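Local coordinates for protein DMATS type aromatic prenyltransferase (Micromonospora olivasterospora, PDB 6ZRY) that probably transfers a dimethylallyl group to the indole ring of tryptophan, acting as an ABBA-barrel aromatic prenyltransferase, at residues 7-10 against 11-15; 172-175 against 176-179; 251-255 against 256-260. All coordinates share one frame; numbering follows the deposited sequence. Where two conformers were deposited one is given.

Interaction 1: 7-10 against 11-15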
loop_
_atom_site.group_PDB
_atom_site.type_symbol
_atom_site.label_atom_id
_atom_site.label_comp_id
_atom_site.label_asym_id
_atom_site.label_seq_id
_atom_site.Cartn_x
_atom_site.Cartn_y
_atom_site.Cartn_z
ATOM N N SER A 7 18.936 3.617 -7.179
ATOM C CA SER A 7 18.526 5.042 -7.243
ATOM C C SER A 7 18.397 5.493 -8.711
ATOM O O SER A 7 17.410 6.218 -9.055
ATOM C CB SER A 7 19.485 5.929 -6.493
ATOM O OG SER A 7 19.201 7.312 -6.771
ATOM N N ASP A 8 19.373 5.157 -9.540
ATOM C CA ASP A 8 19.373 5.539 -10.974
ATOM C C ASP A 8 18.038 5.107 -11.599
ATOM O O ASP A 8 17.358 5.972 -12.213
ATOM C CB ASP A 8 20.540 4.911 -11.736
ATOM C CG ASP A 8 21.922 5.416 -11.366
ATOM O OD1 ASP A 8 22.026 6.493 -10.782
ATOM O OD2 ASP A 8 22.874 4.676 -11.611
ATOM N N HIS A 9 17.655 3.840 -11.391
ATOM C CA HIS A 9 16.414 3.242 -11.926
ATOM C C HIS A 9 15.202 3.977 -11.330
ATOM O O HIS A 9 14.367 4.494 -12.109
ATOM C CB HIS A 9 16.413 1.746 -11.655
ATOM C CG HIS A 9 15.396 0.999 -12.462
ATOM N ND1 HIS A 9 15.507 0.844 -13.823
ATOM C CD2 HIS A 9 14.246 0.390 -12.110
ATOM C CE1 HIS A 9 14.444 0.150 -14.273
ATOM N NE2 HIS A 9 13.682 -0.133 -13.249
ATOM N N LEU A 10 15.079 4.011 -9.990
ATOM C CA LEU A 10 13.828 4.462 -9.314
ATOM C C LEU A 10 13.681 5.969 -9.431
ATOM O O LEU A 10 12.561 6.438 -9.572
ATOM C CB LEU A 10 13.847 4.074 -7.845
ATOM C CG LEU A 10 14.020 2.592 -7.526
ATOM C CD1 LEU A 10 13.688 2.334 -6.080
ATOM C CD2 LEU A 10 13.200 1.719 -8.398
ATOM N N ASP A 11 14.785 6.697 -9.310
ATOM C CA ASP A 11 14.759 8.174 -9.369
ATOM C C ASP A 11 14.235 8.592 -10.750
ATOM O O ASP A 11 13.490 9.519 -10.805
ATOM C CB ASP A 11 16.142 8.771 -9.075
ATOM C CG ASP A 11 16.179 10.295 -9.128
ATOM O OD1 ASP A 11 15.424 10.944 -8.350
ATOM O OD2 ASP A 11 16.952 10.825 -9.975
ATOM N N GLY A 12 14.630 7.900 -11.824
ATOM C CA GLY A 12 14.138 8.189 -13.194
ATOM C C GLY A 12 12.654 7.922 -13.323
ATOM O O GLY A 12 11.954 8.723 -13.889
ATOM N N GLN A 13 12.192 6.792 -12.800
ATOM C CA GLN A 13 10.758 6.437 -12.759
ATOM C C GLN A 13 9.983 7.546 -12.037
ATOM O O GLN A 13 8.975 8.010 -12.586
ATOM C CB GLN A 13 10.594 5.069 -12.110
ATOM C CG GLN A 13 11.152 3.935 -12.938
ATOM C CD GLN A 13 11.151 2.615 -12.224
ATOM O OE1 GLN A 13 11.520 2.525 -11.056
ATOM N NE2 GLN A 13 10.748 1.563 -12.921
ATOM N N LEU A 14 10.408 7.943 -10.845
ATOM C CA LEU A 14 9.675 8.965 -10.055
ATOM C C LEU A 14 9.643 10.306 -10.816
ATOM O O LEU A 14 8.615 10.960 -10.798
ATOM C CB LEU A 14 10.314 9.142 -8.684
ATOM C CG LEU A 14 9.620 10.170 -7.794
ATOM C CD1 LEU A 14 8.163 9.835 -7.634
ATOM C CD2 LEU A 14 10.296 10.268 -6.432
ATOM N N ALA A 15 10.760 10.723 -11.380
ATOM C CA ALA A 15 10.873 12.010 -12.123
ATOM C C ALA A 15 9.819 12.037 -13.246
ATOM O O ALA A 15 9.094 13.029 -13.363
ATOM C CB ALA A 15 12.275 12.181 -12.649
#
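His9 and Gln13 sit one turn apart, i to i+4, on helix 6-21, one of the helices that surround the strands of this ABBA barrel. Their polar ends meet with the imidazole and amide planes 56° apart, His9 NE2 lying 3.4 Å from Gln13 NE2. The angle is poor for a bond between them; instead both nitrogens reach Ala347 O, and Gln13 NE2 also reaches Val315 O. A long amide suits this place because it can serve two carbonyls while its stem lies against the helix. Leu10 CD2 presses on the buried Gln13 OE1 at 3.2 Å, giving it a methyl and no donor, while the apolar packing of the leucine is on Leu32 and Leu36 of helix 26-36. With an alanine here instead of Gln13, Val315 O is likely to lose its amide donor, Ala347 O one of its two, and a gap would probably open beside the His9 ring. Asp11, with CG turned anti to N (chi1 180°), points its carboxylate off the turn to a salt bridge with Arg29. Among the backbone bonds, Gln13 N to His9 O is 3.2 Å, in the carbonyl plane, and Leu14 N to Leu10 O is 2.9 Å with an N-H...O angle of 166°.

Interaction 2: 172-175 against 176-179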
loop_
_atom_site.group_PDB
_atom_site.type_symbol
_atom_site.label_atom_id
_atom_site.label_comp_id
_atom_site.label_asym_id
_atom_site.label_seq_id
_atom_site.Cartn_x
_atom_site.Cartn_y
_atom_site.Cartn_z
ATOM N N LEU A 172 -10.409 5.360 19.448
ATOM C CA LEU A 172 -11.144 4.592 18.445
ATOM C C LEU A 172 -11.518 3.259 19.104
ATOM O O LEU A 172 -11.335 3.133 20.360
ATOM C CB LEU A 172 -10.250 4.427 17.203
ATOM C CG LEU A 172 -9.841 5.750 16.526
ATOM C CD1 LEU A 172 -8.800 5.535 15.432
ATOM C CD2 LEU A 172 -11.066 6.466 15.965
ATOM N N GLY A 173 -12.012 2.312 18.355
ATOM C CA GLY A 173 -12.258 0.970 18.888
ATOM C C GLY A 173 -13.638 0.451 18.527
ATOM O O GLY A 173 -13.739 -0.751 18.311
ATOM N N ALA A 174 -14.657 1.315 18.450
ATOM C CA ALA A 174 -16.065 0.888 18.239
ATOM C C ALA A 174 -16.222 0.356 16.810
ATOM O O ALA A 174 -16.817 -0.745 16.643
ATOM C CB ALA A 174 -17.026 2.004 18.526
ATOM N N SER A 175 -15.685 1.057 15.797
ATOM C CA SER A 175 -15.769 0.565 14.389
ATOM C C SER A 175 -14.989 -0.730 14.288
ATOM O O SER A 175 -15.461 -1.700 13.620
ATOM C CB SER A 175 -15.303 1.578 13.414
ATOM O OG SER A 175 -16.128 2.725 13.476
ATOM N N TYR A 176 -13.850 -0.786 14.964
ATOM C CA TYR A 176 -13.006 -1.990 14.967
ATOM C C TYR A 176 -13.792 -3.135 15.605
ATOM O O TYR A 176 -13.757 -4.269 15.081
ATOM C CB TYR A 176 -11.675 -1.728 15.679
ATOM C CG TYR A 176 -10.793 -2.943 15.757
ATOM C CD1 TYR A 176 -10.324 -3.572 14.611
ATOM C CD2 TYR A 176 -10.439 -3.488 16.983
ATOM C CE1 TYR A 176 -9.523 -4.704 14.681
ATOM C CE2 TYR A 176 -9.622 -4.603 17.068
ATOM C CZ TYR A 176 -9.166 -5.218 15.914
ATOM O OH TYR A 176 -8.355 -6.319 16.020
ATOM N N ARG A 177 -14.472 -2.866 16.719
ATOM C CA ARG A 177 -15.284 -3.895 17.432
ATOM C C ARG A 177 -16.361 -4.408 16.457
ATOM O O ARG A 177 -16.553 -5.618 16.386
ATOM C CB ARG A 177 -15.872 -3.354 18.746
ATOM C CG ARG A 177 -14.988 -3.601 19.965
ATOM C CD ARG A 177 -15.604 -3.203 21.301
ATOM N NE ARG A 177 -15.447 -1.776 21.538
ATOM C CZ ARG A 177 -16.393 -0.842 21.377
ATOM N NH1 ARG A 177 -17.621 -1.160 20.989
ATOM N NH2 ARG A 177 -16.100 0.423 21.613
ATOM N N ALA A 178 -16.981 -3.503 15.691
ATOM C CA ALA A 178 -17.970 -3.839 14.636
ATOM C C ALA A 178 -17.326 -4.786 13.614
ATOM O O ALA A 178 -17.972 -5.774 13.226
ATOM C CB ALA A 178 -18.495 -2.588 13.977
ATOM N N LEU A 179 -16.068 -4.530 13.225
ATOM C CA LEU A 179 -15.373 -5.389 12.247
ATOM C C LEU A 179 -15.064 -6.744 12.889
ATOM O O LEU A 179 -15.341 -7.757 12.256
ATOM C CB LEU A 179 -14.120 -4.675 11.730
ATOM C CG LEU A 179 -13.278 -5.433 10.696
ATOM C CD1 LEU A 179 -13.998 -5.572 9.380
ATOM C CD2 LEU A 179 -11.947 -4.743 10.476
HETATM O O HOH W 1 -12.387 1.774 15.626
#
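The Arg177 guanidinium, in one of its two modelled conformers, lays one face over the N-cap end of helix 174-182: Ala174 CA lies 3.4 Å from Arg177 NH2, and Gly173 O is 3.8 Å from Arg177 NE, above the plane rather than in it. A bend at chi3 (-82°) folds the long chain back over this N-terminal turn, and Ala174 CB comes within 3.6 Å of Arg177 NH2. Alanine suits the spot, since its small side chain leaves the guanidinium room to lie close to the backbone. The other flat group, the Tyr176 ring, has Gly173 O oblique to it; with CG anti to its own N (chi1 178°), it is directed at helix 159-170, where Val163 and Leu167 pack against it and Pro160 O bonds to its OH. Tyr176 and Leu179 also rest on Phe264 and Leu212, seating the helix against two strands of the barrel. Gly173 takes the N-cap position with a positive phi of 132°, a conformation in which a CB would collide with Leu172 O, so glycine suits the place. Its own carbonyl opens the helical ladder by accepting from Arg177 N at 2.7 Å, followed by Ala178 N to Ala174 O at 2.9 Å. Ala174 also touches Asp269, a residue known to bind calcium, though no metal is bound here. A water bridges the cap residue and the first turn, accepting from Gly173 N at 2.8 Å and from Tyr176 N at 3.0 Å.

Interaction 3: 251-255 against 256-260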
loop_
_atom_site.group_PDB
_atom_site.type_symbol
_atom_site.label_atom_id
_atom_site.label_comp_id
_atom_site.label_asym_id
_atom_site.label_seq_id
_atom_site.Cartn_x
_atom_site.Cartn_y
_atom_site.Cartn_z
ATOM N N ARG A 251 -14.194 -15.840 -9.097
ATOM C CA ARG A 251 -15.030 -15.594 -7.881
ATOM C C ARG A 251 -14.259 -16.002 -6.622
ATOM O O ARG A 251 -14.529 -15.418 -5.562
ATOM C CB ARG A 251 -16.344 -16.382 -7.926
ATOM C CG ARG A 251 -17.357 -15.897 -8.964
ATOM C CD ARG A 251 -18.737 -16.486 -8.689
ATOM N NE ARG A 251 -19.118 -16.190 -7.306
ATOM C CZ ARG A 251 -19.765 -15.096 -6.899
ATOM N NH1 ARG A 251 -20.161 -14.182 -7.776
ATOM N NH2 ARG A 251 -20.012 -14.921 -5.606
ATOM N N ARG A 252 -13.416 -17.033 -6.725
ATOM C CA ARG A 252 -12.499 -17.492 -5.657
ATOM C C ARG A 252 -11.124 -16.951 -5.982
ATOM O O ARG A 252 -10.569 -17.377 -6.972
ATOM C CB ARG A 252 -12.344 -19.012 -5.609
ATOM C CG ARG A 252 -13.603 -19.776 -5.272
ATOM C CD ARG A 252 -13.329 -21.194 -4.755
ATOM N NE ARG A 252 -12.165 -21.348 -3.848
ATOM C CZ ARG A 252 -11.982 -20.713 -2.666
ATOM N NH1 ARG A 252 -12.853 -19.825 -2.218
ATOM N NH2 ARG A 252 -10.902 -20.960 -1.948
ATOM N N PHE A 253 -10.607 -16.057 -5.176
ATOM C CA PHE A 253 -9.260 -15.482 -5.371
ATOM C C PHE A 253 -8.288 -16.393 -4.608
ATOM O O PHE A 253 -7.865 -16.057 -3.495
ATOM C CB PHE A 253 -9.308 -13.996 -5.030
ATOM C CG PHE A 253 -10.059 -13.166 -6.056
ATOM C CD1 PHE A 253 -11.447 -13.182 -6.131
ATOM C CD2 PHE A 253 -9.367 -12.385 -6.974
ATOM C CE1 PHE A 253 -12.116 -12.421 -7.079
ATOM C CE2 PHE A 253 -10.044 -11.611 -7.912
ATOM C CZ PHE A 253 -11.415 -11.640 -7.970
ATOM N N ASP A 254 -7.983 -17.544 -5.223
ATOM C CA ASP A 254 -7.113 -18.621 -4.675
ATOM C C ASP A 254 -5.656 -18.414 -5.087
ATOM O O ASP A 254 -4.808 -19.174 -4.598
ATOM C CB ASP A 254 -7.594 -20.000 -5.121
ATOM C CG ASP A 254 -8.818 -20.445 -4.366
ATOM O OD1 ASP A 254 -9.077 -19.871 -3.263
ATOM O OD2 ASP A 254 -9.515 -21.355 -4.877
ATOM N N GLY A 255 -5.372 -17.432 -5.940
ATOM C CA GLY A 255 -4.002 -16.934 -6.148
ATOM C C GLY A 255 -3.626 -15.979 -5.041
ATOM O O GLY A 255 -3.900 -16.288 -3.872
ATOM N N ARG A 256 -3.043 -14.840 -5.380
ATOM C CA ARG A 256 -2.735 -13.800 -4.393
ATOM C C ARG A 256 -4.058 -13.291 -3.838
ATOM O O ARG A 256 -5.054 -13.223 -4.564
ATOM C CB ARG A 256 -1.864 -12.716 -5.003
ATOM C CG ARG A 256 -0.474 -13.213 -5.344
ATOM C CD ARG A 256 0.421 -12.078 -5.767
ATOM N NE ARG A 256 1.672 -12.533 -6.340
ATOM C CZ ARG A 256 2.775 -12.848 -5.653
ATOM N NH1 ARG A 256 2.799 -12.774 -4.329
ATOM N NH2 ARG A 256 3.852 -13.255 -6.307
ATOM N N PRO A 257 -4.118 -13.023 -2.514
ATOM C CA PRO A 257 -5.384 -12.785 -1.835
ATOM C C PRO A 257 -5.939 -11.374 -2.060
ATOM O O PRO A 257 -5.170 -10.447 -2.181
ATOM C CB PRO A 257 -5.016 -12.972 -0.345
ATOM C CG PRO A 257 -3.575 -12.557 -0.262
ATOM C CD PRO A 257 -2.974 -12.996 -1.589
ATOM N N LEU A 258 -7.258 -11.253 -2.045
ATOM C CA LEU A 258 -7.933 -9.954 -1.942
ATOM C C LEU A 258 -7.564 -9.322 -0.601
ATOM O O LEU A 258 -7.407 -10.062 0.405
ATOM C CB LEU A 258 -9.439 -10.121 -2.060
ATOM C CG LEU A 258 -9.942 -10.573 -3.426
ATOM C CD1 LEU A 258 -11.408 -10.895 -3.353
ATOM C CD2 LEU A 258 -9.685 -9.514 -4.483
ATOM N N VAL A 259 -7.498 -8.016 -0.585
ATOM C CA VAL A 259 -7.208 -7.229 0.622
ATOM C C VAL A 259 -8.256 -6.153 0.730
ATOM O O VAL A 259 -8.594 -5.527 -0.277
ATOM C CB VAL A 259 -5.788 -6.664 0.609
ATOM C CG1 VAL A 259 -5.537 -5.742 1.769
ATOM C CG2 VAL A 259 -4.761 -7.769 0.585
ATOM N N GLY A 260 -8.764 -5.960 1.917
ATOM C CA GLY A 260 -9.663 -4.853 2.218
ATOM C C GLY A 260 -9.066 -3.925 3.224
ATOM O O GLY A 260 -8.406 -4.416 4.154
HETATM O O HOH W 2 -8.606 -13.805 -1.651
#
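An inverse gamma turn centred on Phe253 starts the loop in which the Phe253 ring packs against Leu258. The leucine straddles one face of the ring: Leu258 CD2 stands 4.0 Å from the centroid and 18° off the ring normal, a CH-pi contact, while the other methyl, CD1, approaches Phe253 CD1 to 3.6 Å. Both side chains have CG anti to the carbonyl carbon (chi1 -71° for Phe253, -67° for Leu258), which turns them into the space between the two arms of the loop. The residue types suit the buried spot, the flat phenyl offering a face to the two methyls of the branched leucine; Val278 packs on both, and Tyr283 meets the phenyl ring edge-to-face. In the ABBA barrel the short strand 252-253 and strand 258-265 both pair with the same strand, 209-220, and residues 254-257 form the connecting loop. Gly255 suits the exposed tip, where a side chain would clash with Arg256 N. Arg256, extended from CG to NE, reaches Asp56 in a salt bridge; its side chain lies about 5 Å from the bound tryptophan at nearest atoms and close to Arg281, a residue of that ligand's pocket. Pro257, which has no N-H to satisfy, leads into the strand. Arg252, on the short strand, forms a salt bridge with Asp254 just after it, and also pairs with Glu220. Between the arms a water donates to Phe253 O at 3.0 Å and accepts from Leu258 N at 2.9 Å.

In the fold
All three contacts are local and partly buried, each combining buried residues with more exposed ones. Interactions 1 and 2 lie on helices on opposite sides of the chain's centre, about 40 Å apart between centres, and each is built on helical backbone bonds. The former occupies the first turns of its helix, with amide and imidazole groups reaching backbone carbonyls of a loop and a helix end; the latter is a helix start, governed by a glycine cap and water. Interaction 3 lacks such a ladder and relies on an aromatic-aliphatic pair and a water bridge. Interaction 2 packs on strands 209-220 and 258-265, while interaction 3 includes the start of the latter and pairs with the former; interaction 1 leans on strands 61-68 and 71-79.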